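Local coordinates for hypothetical protein PG1100 (PDB 1ZBS), which is of unproven function but, as a member of the ASKHA nucleotide-binding superfamily, is probably an N-acetylglucosamine kinase that phosphorylates its sugar with ATP, at residues A[62-67]-A[91-96]; A[161-166]-A[210-215]; A[120-125]-A[132-137]; A[239-244]-A[268-273]. One frame throughout, in Å; residues are numbered along the deposited sequence.

Interaction 1. Residues A[62-67]-A[91-96]; sequences AVYFYG and RIEVAG
Five backbone hydrogen bonds join F65, V63 and G67 to R91, E93 and A95. They run alternately between the strands, the straightest being F65 N to E93 O at 2.9 Å with an N-H...O angle of 175°. Every donor in 62-67 is an odd-numbered residue; the even-numbered A62, Y64 and Y66 bond instead to strand 2-7, so 62-67 lies inside the sheet. The short segment axes are 4.7 Å apart and essentially parallel. Helix 75-85 links the two strands in sequence, giving a beta-alpha-beta unit, and 91-95 is one of the two outermost strands of this ASKHA-type five-stranded sheet within the chain. On the face of V63, I92, F65 and V94, which meets that helix, V63 and I92 lie side by side. Setting CG1 between the backbone N and carbonyl carbon (chi1 36°) brings V63 CG1 to 3.3 Å from I92 CD1, a tight approach. F65 CD1 touches V94 CG1 at 3.9 Å. Across the sheet, E93 OE2 lies at the edge of the Y64 ring, 3.6 Å from Y64 CE2, with carboxylate and ring planes 75° apart, while A95 CB rests 3.7 Å from Y66 CE1. Y66 OH hydrogen-bonds to R103 and H278, and H278 stacks on Y64.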
loop_
_atom_site.group_PDB
_atom_site.type_symbol
_atom_site.label_atom_id
_atom_site.label_comp_id
_atom_site.label_asym_id
_atom_site.label_seq_id
_atom_site.Cartn_x
_atom_site.Cartn_y
_atom_site.Cartn_z
ATOM N N ALA A 62 -21.986 25.875 -23.017
ATOM C CA ALA A 62 -21.893 25.361 -21.661
ATOM C C ALA A 62 -20.910 24.206 -21.628
ATOM O O ALA A 62 -20.674 23.541 -22.640
ATOM C CB ALA A 62 -23.266 24.899 -21.160
ATOM N N VAL A 63 -20.330 23.996 -20.453
ATOM C CA VAL A 63 -19.359 22.932 -20.221
ATOM C C VAL A 63 -19.642 22.274 -18.867
ATOM O O VAL A 63 -19.893 22.955 -17.866
ATOM C CB VAL A 63 -17.898 23.484 -20.260
ATOM C CG1 VAL A 63 -17.849 24.870 -19.663
ATOM C CG2 VAL A 63 -16.967 22.561 -19.482
ATOM N N TYR A 64 -19.613 20.944 -18.868
ATOM C CA TYR A 64 -19.856 20.139 -17.673
ATOM C C TYR A 64 -18.671 19.188 -17.482
ATOM O O TYR A 64 -18.424 18.295 -18.301
ATOM C CB TYR A 64 -21.155 19.329 -17.811
ATOM C CG TYR A 64 -22.374 20.155 -18.154
ATOM C CD1 TYR A 64 -22.794 20.301 -19.476
ATOM C CD2 TYR A 64 -23.117 20.782 -17.155
ATOM C CE1 TYR A 64 -23.933 21.048 -19.796
ATOM C CE2 TYR A 64 -24.250 21.532 -17.460
ATOM C CZ TYR A 64 -24.658 21.659 -18.783
ATOM O OH TYR A 64 -25.797 22.382 -19.081
ATOM N N PHE A 65 -17.939 19.401 -16.396
ATOM C CA PHE A 65 -16.765 18.607 -16.089
ATOM C C PHE A 65 -16.974 17.717 -14.876
ATOM O O PHE A 65 -17.505 18.147 -13.853
ATOM C CB PHE A 65 -15.568 19.533 -15.858
ATOM C CG PHE A 65 -14.266 18.811 -15.716
ATOM C CD1 PHE A 65 -13.846 18.340 -14.475
ATOM C CD2 PHE A 65 -13.472 18.573 -16.835
ATOM C CE1 PHE A 65 -12.654 17.637 -14.350
ATOM C CE2 PHE A 65 -12.277 17.870 -16.725
ATOM C CZ PHE A 65 -11.865 17.401 -15.481
ATOM N N TYR A 66 -16.557 16.466 -15.013
ATOM C CA TYR A 66 -16.663 15.484 -13.948
ATOM C C TYR A 66 -15.292 14.844 -13.787
ATOM O O TYR A 66 -14.728 14.319 -14.751
ATOM C CB TYR A 66 -17.689 14.419 -14.323
ATOM C CG TYR A 66 -19.100 14.943 -14.434
ATOM C CD1 TYR A 66 -19.831 15.266 -13.293
ATOM C CD2 TYR A 66 -19.707 15.116 -15.682
ATOM C CE1 TYR A 66 -21.134 15.745 -13.385
ATOM C CE2 TYR A 66 -21.013 15.596 -15.787
ATOM C CZ TYR A 66 -21.720 15.906 -14.628
ATOM O OH TYR A 66 -23.009 16.369 -14.710
ATOM N N GLY A 67 -14.747 14.890 -12.577
ATOM C CA GLY A 67 -13.440 14.297 -12.351
ATOM C C GLY A 67 -13.113 14.054 -10.893
ATOM O O GLY A 67 -13.596 14.768 -10.013
ATOM N N ARG A 91 -22.385 28.746 -19.268
ATOM C CA ARG A 91 -22.463 27.949 -18.050
ATOM C C ARG A 91 -21.312 26.953 -17.923
ATOM O O ARG A 91 -21.031 26.182 -18.844
ATOM C CB ARG A 91 -23.802 27.205 -18.009
ATOM C CG ARG A 91 -24.153 26.580 -16.665
ATOM C CD ARG A 91 -25.435 25.748 -16.753
ATOM N NE ARG A 91 -26.611 26.522 -17.158
ATOM C CZ ARG A 91 -27.258 27.390 -16.381
ATOM N NH1 ARG A 91 -26.851 27.612 -15.139
ATOM N NH2 ARG A 91 -28.325 28.030 -16.848
ATOM N N ILE A 92 -20.657 26.979 -16.766
ATOM C CA ILE A 92 -19.534 26.097 -16.479
ATOM C C ILE A 92 -19.696 25.451 -15.110
ATOM O O ILE A 92 -19.559 26.111 -14.079
ATOM C CB ILE A 92 -18.212 26.870 -16.516
ATOM C CG1 ILE A 92 -17.119 26.058 -15.825
ATOM C CG2 ILE A 92 -18.394 28.235 -15.877
ATOM C CD1 ILE A 92 -16.871 24.718 -16.475
ATOM N N GLU A 93 -19.988 24.152 -15.109
ATOM C CA GLU A 93 -20.189 23.394 -13.877
ATOM C C GLU A 93 -19.139 22.301 -13.693
ATOM O O GLU A 93 -18.879 21.514 -14.605
ATOM C CB GLU A 93 -21.587 22.767 -13.880
ATOM C CG GLU A 93 -22.737 23.762 -13.775
ATOM C CD GLU A 93 -24.091 23.075 -13.788
ATOM O OE1 GLU A 93 -24.266 22.100 -13.030
ATOM O OE2 GLU A 93 -24.982 23.510 -14.549
ATOM N N VAL A 94 -18.539 22.256 -12.506
ATOM C CA VAL A 94 -17.517 21.259 -12.192
ATOM C C VAL A 94 -18.009 20.400 -11.040
ATOM O O VAL A 94 -18.399 20.919 -9.995
ATOM C CB VAL A 94 -16.187 21.930 -11.793
ATOM C CG1 VAL A 94 -15.050 20.927 -11.887
ATOM C CG2 VAL A 94 -15.918 23.123 -12.693
ATOM N N ALA A 95 -17.998 19.087 -11.238
ATOM C CA ALA A 95 -18.462 18.153 -10.215
ATOM C C ALA A 95 -17.588 16.906 -10.170
ATOM O O ALA A 95 -16.821 16.641 -11.094
ATOM C CB ALA A 95 -19.909 17.768 -10.489
ATOM N N GLY A 96 -17.716 16.142 -9.089
ATOM C CA GLY A 96 -16.931 14.930 -8.936
ATOM C C GLY A 96 -17.292 13.841 -9.929
ATOM O O GLY A 96 -18.389 13.836 -10.496
#

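Interaction 2. Residues A[161-166]-A[210-215]; sequences GQMPEG and PAVYSL
M163, a selenomethionine, reaches from the loop 161-166 to A211 and V212 on the first turn of helix 210-229. Its CB and CG serve as the spacer: CG stands anti to the carbonyl carbon and beside the backbone N (chi1 -65°), and neither carbon comes within 4.2 Å of the helix segment. Contact begins at the selenium. M163 SE lies 3.6 Å from A211 CB and, on the next residue of the helix, 3.9 Å from V212 CG2; the M163 and V212 side chains cross at about a right angle. A further bend at chi3 (132°) carries the methyl across the same alanine, where M163 CE is also 3.6 Å from A211 CB. That methyl sits 3.7 Å from A211 O and reaches L215 CD1, one turn on, at 4.2 Å. P164 adds only a looser touch, its CD being 4.5 Å from A211 CB. The loop follows helix 147-159, which ends in a Schellman motif with G161 as the C-prime residue, and S157 and L158 of that helix also pack on M163. Nearby, G161 O accepts a hydrogen bond from R230 of the second subunit. Between the two segments there is no hydrogen bond and only 186 Å² is buried in total, which is consistent with a surface contact made mainly by dispersion, the bent M163 chain packing on A211.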
loop_
_atom_site.group_PDB
_atom_site.type_symbol
_atom_site.label_atom_id
_atom_site.label_comp_id
_atom_site.label_asym_id
_atom_site.label_seq_id
_atom_site.Cartn_x
_atom_site.Cartn_y
_atom_site.Cartn_z
ATOM N N GLY A 161 5.248 -17.066 -4.761
ATOM C CA GLY A 161 4.908 -18.417 -5.155
ATOM C C GLY A 161 3.524 -18.926 -4.830
ATOM O O GLY A 161 3.359 -20.110 -4.545
ATOM N N GLN A 162 2.517 -18.066 -4.872
ATOM C CA GLN A 162 1.173 -18.536 -4.572
ATOM C C GLN A 162 0.399 -18.841 -5.852
ATOM O O GLN A 162 -0.757 -19.264 -5.804
ATOM C CB GLN A 162 0.428 -17.505 -3.722
ATOM C CG GLN A 162 1.122 -17.214 -2.399
ATOM C CD GLN A 162 1.412 -18.479 -1.599
ATOM O OE1 GLN A 162 2.567 -18.778 -1.287
ATOM N NE2 GLN A 162 0.368 -19.226 -1.270
HETATM N N MSE A 163 1.048 -18.638 -6.994
HETATM C CA MSE A 163 0.432 -18.901 -8.291
HETATM C C MSE A 163 1.061 -20.151 -8.934
HETATM O O MSE A 163 2.115 -20.613 -8.502
HETATM C CB MSE A 163 0.619 -17.685 -9.211
HETATM C CG MSE A 163 -0.097 -16.406 -8.760
HETATM SE SE MSE A 163 -2.032 -16.452 -9.008
HETATM C CE MSE A 163 -2.612 -15.841 -7.261
ATOM N N PRO A 164 0.416 -20.723 -9.968
ATOM C CA PRO A 164 0.988 -21.914 -10.609
ATOM C C PRO A 164 2.429 -21.674 -11.059
ATOM O O PRO A 164 2.825 -20.532 -11.298
ATOM C CB PRO A 164 0.039 -22.155 -11.779
ATOM C CG PRO A 164 -1.275 -21.717 -11.216
ATOM C CD PRO A 164 -0.899 -20.405 -10.549
ATOM N N GLU A 165 3.208 -22.748 -11.167
ATOM C CA GLU A 165 4.609 -22.660 -11.579
ATOM C C GLU A 165 4.705 -22.068 -12.975
ATOM O O GLU A 165 3.970 -22.463 -13.881
ATOM C CB GLU A 165 5.257 -24.056 -11.566
ATOM C CG GLU A 165 6.806 -24.095 -11.612
ATOM C CD GLU A 165 7.410 -23.721 -12.974
ATOM O OE1 GLU A 165 7.005 -24.303 -14.005
ATOM O OE2 GLU A 165 8.312 -22.854 -13.000
ATOM N N GLY A 166 5.616 -21.115 -13.137
ATOM C CA GLY A 166 5.805 -20.480 -14.429
ATOM C C GLY A 166 5.065 -19.167 -14.634
ATOM O O GLY A 166 5.526 -18.322 -15.399
ATOM N N PRO A 210 -7.580 -20.853 -11.451
ATOM C CA PRO A 210 -8.237 -20.755 -10.138
ATOM C C PRO A 210 -7.721 -19.636 -9.234
ATOM O O PRO A 210 -8.469 -18.732 -8.861
ATOM C CB PRO A 210 -7.988 -22.135 -9.530
ATOM C CG PRO A 210 -8.043 -23.020 -10.726
ATOM C CD PRO A 210 -7.210 -22.251 -11.736
ATOM N N ALA A 211 -6.441 -19.718 -8.882
ATOM C CA ALA A 211 -5.801 -18.733 -8.018
ATOM C C ALA A 211 -6.072 -17.294 -8.446
ATOM O O ALA A 211 -6.262 -16.417 -7.609
ATOM C CB ALA A 211 -4.303 -18.989 -7.978
ATOM N N VAL A 212 -6.085 -17.057 -9.752
ATOM C CA VAL A 212 -6.322 -15.724 -10.300
ATOM C C VAL A 212 -7.779 -15.313 -10.123
ATOM O O VAL A 212 -8.065 -14.221 -9.632
ATOM C CB VAL A 212 -5.961 -15.679 -11.810
ATOM C CG1 VAL A 212 -6.280 -14.317 -12.397
ATOM C CG2 VAL A 212 -4.481 -15.993 -11.993
ATOM N N TYR A 213 -8.690 -16.198 -10.526
ATOM C CA TYR A 213 -10.125 -15.949 -10.430
ATOM C C TYR A 213 -10.588 -15.690 -8.988
ATOM O O TYR A 213 -11.316 -14.733 -8.735
ATOM C CB TYR A 213 -10.910 -17.128 -11.037
ATOM C CG TYR A 213 -12.409 -16.896 -11.114
ATOM C CD1 TYR A 213 -13.219 -17.037 -9.986
ATOM C CD2 TYR A 213 -13.007 -16.471 -12.301
ATOM C CE1 TYR A 213 -14.589 -16.752 -10.035
ATOM C CE2 TYR A 213 -14.373 -16.182 -12.363
ATOM C CZ TYR A 213 -15.157 -16.321 -11.225
ATOM O OH TYR A 213 -16.496 -16.000 -11.272
ATOM N N SER A 214 -10.171 -16.525 -8.044
ATOM C CA SER A 214 -10.591 -16.324 -6.669
ATOM C C SER A 214 -10.013 -15.014 -6.123
ATOM O O SER A 214 -10.618 -14.371 -5.263
ATOM C CB SER A 214 -10.159 -17.493 -5.787
ATOM O OG SER A 214 -8.764 -17.466 -5.557
ATOM N N LEU A 215 -8.842 -14.617 -6.620
ATOM C CA LEU A 215 -8.229 -13.369 -6.179
ATOM C C LEU A 215 -9.112 -12.187 -6.600
ATOM O O LEU A 215 -9.398 -11.298 -5.796
ATOM C CB LEU A 215 -6.819 -13.223 -6.764
ATOM C CG LEU A 215 -6.057 -11.923 -6.453
ATOM C CD1 LEU A 215 -4.539 -12.185 -6.467
ATOM C CD2 LEU A 215 -6.427 -10.856 -7.477
#

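Interaction 3. Residues A[120-125]-A[132-137]; sequences SNSCLF and ANVSPL
L124 and A132 form an antiparallel hydrogen-bonded pair, with CA atoms 5.0 Å apart, although a single bond across the segments supports it. This is L124 N to A132 O at 2.7 Å, nearly straight at 164°. The touching parts run 173° apart, as expected of the hairpin of strands 120-125 and 130-133 at one edge of the second five-stranded sheet. Farther along 132-137, side chains and a water make the other polar links. N121 holds CG anti to its backbone N, and the N121 and N133 side chains cross at about a right angle, with their amide planes 58° apart. N121 ND2 donates to N133 OD1 in a weak bond of 3.4 Å. A water donates to V134 O at 2.7 Å and, weakly, to S122 OG; that hydroxyl also has Y231 and the N227 carbonyl as partners. On the face of L124 and A132, L124 CB meets A132 CB at 4.0 Å. At the far end P136 closes on the first strand, its CB 3.0 Å from S120 O. The second subunit lies next to this end, where its K160 hydrogen-bonds to P136 O and its Y187 to L137 O. With one strong direct bond, a weak amide contact and a bridging water, the chemistry suggests firmer holding at L124-A132 and probably looser holding toward the open end, where packing and the neighbouring subunit contribute.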
loop_
_atom_site.group_PDB
_atom_site.type_symbol
_atom_site.label_atom_id
_atom_site.label_comp_id
_atom_site.label_asym_id
_atom_site.label_seq_id
_atom_site.Cartn_x
_atom_site.Cartn_y
_atom_site.Cartn_z
ATOM N N SER A 120 -11.437 2.599 -6.730
ATOM C CA SER A 120 -12.841 2.208 -6.545
ATOM C C SER A 120 -13.585 3.328 -5.859
ATOM O O SER A 120 -12.978 4.181 -5.221
ATOM C CB SER A 120 -12.976 0.981 -5.641
ATOM O OG SER A 120 -12.064 -0.032 -5.986
ATOM N N ASN A 121 -14.906 3.302 -5.964
ATOM C CA ASN A 121 -15.719 4.303 -5.314
ATOM C C ASN A 121 -17.196 3.865 -5.296
ATOM O O ASN A 121 -17.593 2.975 -6.046
ATOM C CB ASN A 121 -15.554 5.638 -6.053
ATOM C CG ASN A 121 -15.796 6.829 -5.156
ATOM O OD1 ASN A 121 -15.418 7.961 -5.486
ATOM N ND2 ASN A 121 -16.431 6.586 -4.012
ATOM N N SER A 122 -18.000 4.466 -4.423
ATOM C CA SER A 122 -19.422 4.150 -4.371
ATOM C C SER A 122 -20.190 5.312 -3.761
ATOM O O SER A 122 -19.607 6.169 -3.100
ATOM C CB SER A 122 -19.698 2.865 -3.564
ATOM O OG SER A 122 -19.455 3.037 -2.179
ATOM N N CYS A 123 -21.499 5.335 -3.999
ATOM C CA CYS A 123 -22.358 6.376 -3.459
ATOM C C CYS A 123 -23.816 5.958 -3.547
ATOM O O CYS A 123 -24.203 5.153 -4.399
ATOM C CB CYS A 123 -22.186 7.674 -4.243
ATOM S SG CYS A 123 -22.952 7.621 -5.885
ATOM N N LEU A 124 -24.622 6.510 -2.657
ATOM C CA LEU A 124 -26.043 6.239 -2.667
ATOM C C LEU A 124 -26.593 7.478 -3.367
ATOM O O LEU A 124 -26.321 8.601 -2.938
ATOM C CB LEU A 124 -26.583 6.149 -1.238
ATOM C CG LEU A 124 -27.780 5.233 -0.938
ATOM C CD1 LEU A 124 -28.552 5.838 0.236
ATOM C CD2 LEU A 124 -28.689 5.089 -2.144
ATOM N N PHE A 125 -27.328 7.275 -4.458
ATOM C CA PHE A 125 -27.911 8.376 -5.236
ATOM C C PHE A 125 -29.411 8.408 -4.965
ATOM O O PHE A 125 -30.051 7.363 -4.949
ATOM C CB PHE A 125 -27.675 8.137 -6.735
ATOM C CG PHE A 125 -27.875 9.359 -7.588
ATOM C CD1 PHE A 125 -28.588 9.287 -8.783
ATOM C CD2 PHE A 125 -27.329 10.582 -7.210
ATOM C CE1 PHE A 125 -28.753 10.420 -9.587
ATOM C CE2 PHE A 125 -27.488 11.718 -8.007
ATOM C CZ PHE A 125 -28.201 11.635 -9.197
ATOM N N ALA A 132 -25.132 9.640 0.192
ATOM C CA ALA A 132 -24.117 9.018 1.040
ATOM C C ALA A 132 -22.945 8.502 0.201
ATOM O O ALA A 132 -23.143 8.023 -0.913
ATOM C CB ALA A 132 -24.737 7.880 1.845
ATOM N N ASN A 133 -21.734 8.589 0.751
ATOM C CA ASN A 133 -20.525 8.172 0.046
ATOM C C ASN A 133 -19.502 7.539 0.988
ATOM O O ASN A 133 -19.190 8.100 2.034
ATOM C CB ASN A 133 -19.875 9.388 -0.624
ATOM C CG ASN A 133 -18.852 9.001 -1.678
ATOM O OD1 ASN A 133 -17.949 8.196 -1.432
ATOM N ND2 ASN A 133 -18.982 9.589 -2.861
ATOM N N VAL A 134 -18.971 6.378 0.621
ATOM C CA VAL A 134 -17.963 5.735 1.451
ATOM C C VAL A 134 -16.606 6.121 0.870
ATOM O O VAL A 134 -16.298 5.751 -0.264
ATOM C CB VAL A 134 -18.142 4.197 1.438
ATOM C CG1 VAL A 134 -17.011 3.515 2.199
ATOM C CG2 VAL A 134 -19.483 3.835 2.046
ATOM N N SER A 135 -15.806 6.892 1.612
ATOM C CA SER A 135 -14.483 7.291 1.095
ATOM C C SER A 135 -13.744 6.025 0.691
ATOM O O SER A 135 -13.657 5.083 1.478
ATOM C CB SER A 135 -13.651 8.012 2.157
ATOM O OG SER A 135 -14.319 9.140 2.691
ATOM N N PRO A 136 -13.201 5.990 -0.535
ATOM C CA PRO A 136 -12.467 4.826 -1.046
ATOM C C PRO A 136 -11.166 4.542 -0.286
ATOM O O PRO A 136 -10.732 3.392 -0.190
ATOM C CB PRO A 136 -12.245 5.177 -2.513
ATOM C CG PRO A 136 -12.185 6.661 -2.511
ATOM C CD PRO A 136 -13.280 7.059 -1.549
ATOM N N LEU A 137 -10.544 5.589 0.248
ATOM C CA LEU A 137 -9.325 5.413 1.024
ATOM C C LEU A 137 -8.043 5.140 0.238
ATOM O O LEU A 137 -6.978 5.023 0.837
ATOM C CB LEU A 137 -9.549 4.308 2.078
ATOM C CG LEU A 137 -9.973 4.739 3.485
ATOM C CD1 LEU A 137 -10.892 5.938 3.412
ATOM C CD2 LEU A 137 -10.608 3.584 4.215
HETATM O O HOH W 1 -16.109 3.448 -1.706
#

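Interaction 4. Residues A[239-244]-A[268-273]; sequences HFIGSV and QSPMEG
I241 and G242 meet Q268, S269 and P270 in a small contact of one apolar pair, one weak backbone bond and van der Waals touches, where two neighbouring parallel strands, 238-241 and 263-267, run out of the second ASKHA-type sheet and turn into helices. The touching parts, measured over CA 241 to 243 and 268 to 270, are 139° apart, so the two chains run in largely opposed directions here. One weak backbone bond lies just past the strand pairing: G242 N donates to Q268 O at 3.1 Å, with an N-H...O angle of 135°. G242 is the N-cap of helix 243-247. The packing centres on I241; the I241 and P270 side chains cross at about a right angle, I241 CG1 lying 3.8 Å from P270 CD. The end of the same chain, I241 CD1, comes within 3.6 Å of S269 O. A101 and L105 of helix 97-105 also touch I241, and A104 touches P270, so helix 97-105 packs over both I241 and P270. Farther out, the extended Q268 brings its amide nitrogen NE2 to 3.8 Å from S243 CB. Helix 271-280 starts with its own capping bond, M271 N to S269 OG at 2.9 Å, with an N-H...O angle of 159°.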
loop_
_atom_site.group_PDB
_atom_site.type_symbol
_atom_site.label_atom_id
_atom_site.label_comp_id
_atom_site.label_asym_id
_atom_site.label_seq_id
_atom_site.Cartn_x
_atom_site.Cartn_y
_atom_site.Cartn_z
ATOM N N HIS A 239 -25.318 -0.309 -9.968
ATOM C CA HIS A 239 -24.885 0.212 -11.251
ATOM C C HIS A 239 -23.384 0.441 -11.179
ATOM O O HIS A 239 -22.887 1.017 -10.212
ATOM C CB HIS A 239 -25.618 1.514 -11.562
ATOM C CG HIS A 239 -27.066 1.318 -11.887
ATOM N ND1 HIS A 239 -27.490 0.729 -13.060
ATOM C CD2 HIS A 239 -28.188 1.600 -11.183
ATOM C CE1 HIS A 239 -28.807 0.658 -13.064
ATOM N NE2 HIS A 239 -29.256 1.178 -11.936
ATOM N N PHE A 240 -22.657 -0.008 -12.196
ATOM C CA PHE A 240 -21.199 0.130 -12.199
ATOM C C PHE A 240 -20.629 0.806 -13.417
ATOM O O PHE A 240 -21.179 0.731 -14.518
ATOM C CB PHE A 240 -20.525 -1.240 -12.088
ATOM C CG PHE A 240 -20.665 -1.886 -10.742
ATOM C CD1 PHE A 240 -19.629 -1.816 -9.813
ATOM C CD2 PHE A 240 -21.821 -2.589 -10.413
ATOM C CE1 PHE A 240 -19.732 -2.444 -8.574
ATOM C CE2 PHE A 240 -21.944 -3.223 -9.175
ATOM C CZ PHE A 240 -20.894 -3.151 -8.254
ATOM N N ILE A 241 -19.495 1.459 -13.215
ATOM C CA ILE A 241 -18.816 2.123 -14.309
ATOM C C ILE A 241 -17.319 1.836 -14.174
ATOM O O ILE A 241 -16.839 1.538 -13.086
ATOM C CB ILE A 241 -19.108 3.642 -14.279
ATOM C CG1 ILE A 241 -19.217 4.156 -15.707
ATOM C CG2 ILE A 241 -18.046 4.392 -13.502
ATOM C CD1 ILE A 241 -20.530 3.756 -16.376
ATOM N N GLY A 242 -16.590 1.888 -15.280
ATOM C CA GLY A 242 -15.164 1.648 -15.192
ATOM C C GLY A 242 -14.586 0.497 -15.991
ATOM O O GLY A 242 -15.258 -0.496 -16.283
ATOM N N SER A 243 -13.308 0.639 -16.326
ATOM C CA SER A 243 -12.587 -0.361 -17.100
ATOM C C SER A 243 -12.559 -1.728 -16.428
ATOM O O SER A 243 -12.765 -2.743 -17.082
ATOM C CB SER A 243 -11.164 0.135 -17.380
ATOM O OG SER A 243 -10.568 0.679 -16.206
ATOM N N VAL A 244 -12.321 -1.757 -15.121
ATOM C CA VAL A 244 -12.282 -3.022 -14.391
ATOM C C VAL A 244 -13.664 -3.665 -14.249
ATOM O O VAL A 244 -13.799 -4.894 -14.348
ATOM C CB VAL A 244 -11.674 -2.836 -12.989
ATOM C CG1 VAL A 244 -11.854 -4.106 -12.170
ATOM C CG2 VAL A 244 -10.182 -2.488 -13.109
ATOM N N GLN A 268 -18.431 0.587 -19.429
ATOM C CA GLN A 268 -17.056 1.052 -19.291
ATOM C C GLN A 268 -16.985 2.567 -19.054
ATOM O O GLN A 268 -16.301 3.023 -18.133
ATOM C CB GLN A 268 -16.243 0.650 -20.533
ATOM C CG GLN A 268 -14.800 1.140 -20.507
ATOM C CD GLN A 268 -13.864 0.308 -21.381
ATOM O OE1 GLN A 268 -14.217 -0.091 -22.495
ATOM N NE2 GLN A 268 -12.655 0.060 -20.882
ATOM N N SER A 269 -17.729 3.327 -19.861
ATOM C CA SER A 269 -17.760 4.794 -19.785
ATOM C C SER A 269 -19.150 5.368 -19.477
ATOM O O SER A 269 -20.170 4.778 -19.819
ATOM C CB SER A 269 -17.258 5.386 -21.117
ATOM O OG SER A 269 -17.597 6.759 -21.259
ATOM N N PRO A 270 -19.200 6.517 -18.787
ATOM C CA PRO A 270 -20.480 7.151 -18.459
ATOM C C PRO A 270 -20.789 8.214 -19.510
ATOM O O PRO A 270 -21.801 8.905 -19.434
ATOM C CB PRO A 270 -20.203 7.785 -17.106
ATOM C CG PRO A 270 -18.793 8.264 -17.279
ATOM C CD PRO A 270 -18.120 7.062 -17.941
HETATM N N MSE A 271 -19.904 8.342 -20.490
HETATM C CA MSE A 271 -20.082 9.359 -21.509
HETATM C C MSE A 271 -21.454 9.347 -22.174
HETATM O O MSE A 271 -22.153 10.355 -22.158
HETATM C CB MSE A 271 -18.994 9.257 -22.569
HETATM C CG MSE A 271 -18.910 10.510 -23.415
HETATM SE SE MSE A 271 -18.751 12.126 -22.322
HETATM C CE MSE A 271 -20.601 12.629 -22.165
ATOM N N GLU A 272 -21.835 8.219 -22.764
ATOM C CA GLU A 272 -23.137 8.115 -23.411
ATOM C C GLU A 272 -24.222 8.552 -22.435
ATOM O O GLU A 272 -25.182 9.232 -22.806
ATOM C CB GLU A 272 -23.403 6.677 -23.862
ATOM C CG GLU A 272 -22.583 6.248 -25.075
ATOM C CD GLU A 272 -22.796 7.162 -26.276
ATOM O OE1 GLU A 272 -23.967 7.388 -26.662
ATOM O OE2 GLU A 272 -21.788 7.655 -26.837
ATOM N N GLY A 273 -24.052 8.158 -21.178
ATOM C CA GLY A 273 -25.007 8.513 -20.153
ATOM C C GLY A 273 -25.025 9.999 -19.858
ATOM O O GLY A 273 -26.098 10.574 -19.690
#

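In the fold
From the N terminus, interaction 1 comes first, closing the crossover through helix 75-85 at the edge of the first sheet. Interaction 3 follows, closing the short hairpin at one edge of the second sheet, its centre about 20 Å from that of interaction 1. Interaction 2 then closes a mostly helical excursion, its centre about 43 Å from that of interaction 1 and on the opposite side of the chain's centre. Helix 210-229 leads to strand 238-241, and interaction 4 closes the last loop, about 15 Å between centres from interaction 3 on the same sheet. None nests or crosses: all four stand in series. Interactions 2 and 3 both touch the second subunit.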